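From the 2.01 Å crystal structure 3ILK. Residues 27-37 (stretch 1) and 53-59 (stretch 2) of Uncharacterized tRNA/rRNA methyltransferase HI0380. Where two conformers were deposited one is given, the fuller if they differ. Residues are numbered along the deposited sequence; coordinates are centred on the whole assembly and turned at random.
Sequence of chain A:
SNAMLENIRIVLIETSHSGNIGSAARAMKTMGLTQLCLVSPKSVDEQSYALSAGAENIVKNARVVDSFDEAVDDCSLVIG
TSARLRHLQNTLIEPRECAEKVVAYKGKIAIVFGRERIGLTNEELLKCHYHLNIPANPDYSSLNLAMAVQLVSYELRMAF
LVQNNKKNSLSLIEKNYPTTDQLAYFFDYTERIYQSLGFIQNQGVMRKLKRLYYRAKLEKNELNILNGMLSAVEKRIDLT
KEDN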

# COMPACT_ATOMS: atom_id res chain seq x y z
N ALA A 27 -17.52 5.88 5.02
CA ALA A 27 -16.47 4.83 4.80
C ALA A 27 -16.83 3.88 3.64
O ALA A 27 -16.03 3.67 2.72
N MSE A 28 -18.05 3.38 3.65
CA MSE A 28 -18.57 2.58 2.55
C MSE A 28 -18.46 3.25 1.16
O MSE A 28 -18.03 2.60 0.16
N LYS A 29 -18.95 4.49 1.07
CA LYS A 29 -18.94 5.19 -0.20
C LYS A 29 -17.52 5.43 -0.73
O LYS A 29 -17.32 5.39 -1.94
N THR A 30 -16.55 5.68 0.15
CA THR A 30 -15.18 5.91 -0.31
C THR A 30 -14.69 4.66 -1.03
O THR A 30 -13.76 4.74 -1.78
N MSE A 31 -15.31 3.50 -0.76
CA MSE A 31 -14.82 2.23 -1.33
C MSE A 31 -15.78 1.63 -2.34
O MSE A 31 -15.48 0.60 -2.95
N GLY A 32 -16.91 2.27 -2.58
CA GLY A 32 -17.81 1.76 -3.62
C GLY A 32 -18.96 0.88 -3.11
O GLY A 32 -19.70 0.31 -3.92
N LEU A 33 -19.10 0.74 -1.78
CA LEU A 33 -20.22 -0.01 -1.18
C LEU A 33 -21.45 0.86 -1.11
O LEU A 33 -21.36 2.10 -0.92
N THR A 34 -22.61 0.25 -1.28
CA THR A 34 -23.86 1.03 -1.29
C THR A 34 -24.99 0.47 -0.42
O THR A 34 -25.97 1.18 -0.21
N GLN A 35 -24.93 -0.78 0.03
CA GLN A 35 -26.09 -1.37 0.71
C GLN A 35 -25.91 -1.43 2.18
O GLN A 35 -25.13 -2.24 2.67
N LEU A 36 -26.67 -0.61 2.88
CA LEU A 36 -26.58 -0.47 4.30
C LEU A 36 -27.90 -0.93 4.99
O LEU A 36 -29.00 -0.56 4.58
N CYS A 37 -27.75 -1.74 6.03
CA CYS A 37 -28.86 -2.19 6.86
C CYS A 37 -28.55 -1.96 8.35
O CYS A 37 -27.47 -2.38 8.84
N ALA A 53 -21.30 13.14 5.09
CA ALA A 53 -20.40 14.00 4.31
C ALA A 53 -20.51 13.84 2.78
O ALA A 53 -19.50 13.76 2.10
N GLY A 54 -21.72 13.77 2.25
CA GLY A 54 -21.95 13.51 0.84
C GLY A 54 -22.37 12.07 0.57
O GLY A 54 -22.66 11.69 -0.59
N ALA A 55 -22.39 11.24 1.61
CA ALA A 55 -22.88 9.89 1.46
C ALA A 55 -24.33 9.77 1.96
O ALA A 55 -24.76 8.70 2.45
N GLU A 56 -25.11 10.83 1.82
CA GLU A 56 -26.49 10.80 2.30
C GLU A 56 -27.33 9.73 1.61
O GLU A 56 -28.23 9.15 2.23
N ASN A 57 -27.06 9.48 0.33
CA ASN A 57 -27.84 8.53 -0.44
C ASN A 57 -27.86 7.17 0.27
O ASN A 57 -28.93 6.49 0.35
N ILE A 58 -26.69 6.79 0.79
CA ILE A 58 -26.53 5.49 1.48
C ILE A 58 -27.39 5.44 2.75
O ILE A 58 -28.09 4.47 2.97
N VAL A 59 -27.40 6.53 3.53
CA VAL A 59 -28.22 6.66 4.73
C VAL A 59 -29.72 6.67 4.40
O VAL A 59 -30.51 6.00 5.10

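Two side chains dominate the contact, K29 from the helix of stretch 1 and I58 from the helix of stretch 2. Together they account for just over half of the 362 Å² buried between the stretches.

I58 points toward stretch 1 in the m, t rotamer (chi1 -63°, chi2 171°), which sends its two branches to different parts of the surface it covers. The extended branch carries CD1 in between K29 and L33, where I58 CD1 lies 3.5 Å from K29 CB and 3.4 Å from the carbonyl oxygen L33 O. The other branch meets the apolar residues: I58 CG2 is 4.0 Å from M28 CE and 3.8 Å from L36 CB, and also 4.1 Å from T34 O. M28, a selenomethionine, points toward stretch 2 and is m, t, p; the final turn at chi3 (56°) places its terminal methyl against I58. L36 also points toward stretch 2; the backbone sets L36 CB 3.8 Å from I58 CG2, and the t, p rotamer leaves L36 CD2 4.2 Å from the same methyl.

K29 is extended throughout, with all four chi angles t. This conformation spans the gap to the loop before the second helix: K29 CD packs 3.8 Å from A55 CB, and the ammonium group ends between two oxygen acceptors. K29 NZ donates hydrogen bonds to G54 O at 2.7 Å and to N57 OD1 at 3.2 Å. N57 points toward stretch 1 with chi1 p (61°) and chi2 -59°, a geometry that brings OD1 within reach of the lysine. The lysine thus ties together the residue preceding the N-cap A55 and the first turn of the helix, while its aliphatic portion lies against A55. G54 has positive phi (102°), and at these backbone angles a CB would be jammed against the carbonyl oxygen of the preceding residue.

Several neighbours turn elsewhere. L33 (m, t) starts sideways but its end leads away, leaving its carbonyl as the part that touches I58. T30 is p, and its OG1 donates to A27 O at 2.6 Å, back into its own helix. V59 directs CB away; E56 does too, and although its end comes back nearer it makes no contact.

A single water joins the backbones beside the apolar cluster. Water 1 donates to T34 O at 3.0 Å and to I58 O at 2.7 Å, and its oxygen accepts from L36 N at 3.3 Å, linking the start of the second helix to the chain around the strand.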

# COMPACT_ATOMS: atom_id res chain seq x y z
CB ALA A 27 -16.17 4.01 6.10
CB MSE A 28 -20.05 2.25 2.78
CG MSE A 28 -20.32 1.38 4.00
SE MSE A 28 -22.20 1.14 4.41
CE MSE A 28 -22.95 0.43 2.80
CB LYS A 29 -19.74 6.51 -0.13
CG LYS A 29 -20.03 7.13 -1.52
CD LYS A 29 -20.93 8.31 -1.41
CE LYS A 29 -21.32 8.88 -2.78
NZ LYS A 29 -22.30 9.95 -2.61
CB THR A 30 -14.16 6.23 0.84
OG1 THR A 30 -14.08 5.12 1.75
CG2 THR A 30 -14.55 7.45 1.61
CB MSE A 31 -14.47 1.20 -0.24
CG MSE A 31 -13.33 1.64 0.65
SE MSE A 31 -11.63 1.84 -0.29
CE MSE A 31 -11.05 3.55 0.39
CB LEU A 33 -19.88 -0.56 0.22
CG LEU A 33 -18.82 -1.66 0.24
CD1 LEU A 33 -18.48 -2.10 1.66
CD2 LEU A 33 -19.24 -2.87 -0.65
CB THR A 34 -24.43 1.11 -2.71
OG1 THR A 34 -24.56 -0.22 -3.21
CG2 THR A 34 -23.49 1.89 -3.64
CB GLN A 35 -26.37 -2.78 0.26
CG GLN A 35 -26.36 -2.99 -1.24
CD GLN A 35 -27.73 -2.96 -1.82
OE1 GLN A 35 -28.26 -4.01 -2.22
NE2 GLN A 35 -28.35 -1.78 -1.84
CB LEU A 36 -26.27 1.02 4.65
CG LEU A 36 -26.23 1.28 6.16
CD1 LEU A 36 -25.02 0.56 6.79
CD2 LEU A 36 -26.18 2.82 6.46
CB CYS A 37 -29.10 -3.66 6.56
SG CYS A 37 -30.42 -4.46 7.47
CB ALA A 53 -18.93 13.82 4.81
CB ALA A 55 -21.97 8.91 2.19
CB GLU A 56 -27.18 12.15 2.11
CG GLU A 56 -26.67 13.27 3.03
CD GLU A 56 -25.41 13.95 2.50
OE1 GLU A 56 -24.83 13.47 1.50
OE2 GLU A 56 -25.00 14.98 3.08
CB ASN A 57 -27.31 8.39 -1.87
CG ASN A 57 -25.84 7.88 -1.92
OD1 ASN A 57 -24.90 8.50 -1.36
ND2 ASN A 57 -25.65 6.74 -2.59
CB ILE A 58 -25.02 5.15 1.71
CG1 ILE A 58 -24.31 5.01 0.34
CG2 ILE A 58 -24.86 3.95 2.65
CD1 ILE A 58 -22.75 4.89 0.37
CB VAL A 59 -27.86 7.94 5.50
CG1 VAL A 59 -28.75 8.13 6.78
CG2 VAL A 59 -26.39 7.96 5.83
O HOH W 1 -28.10 2.08 1.69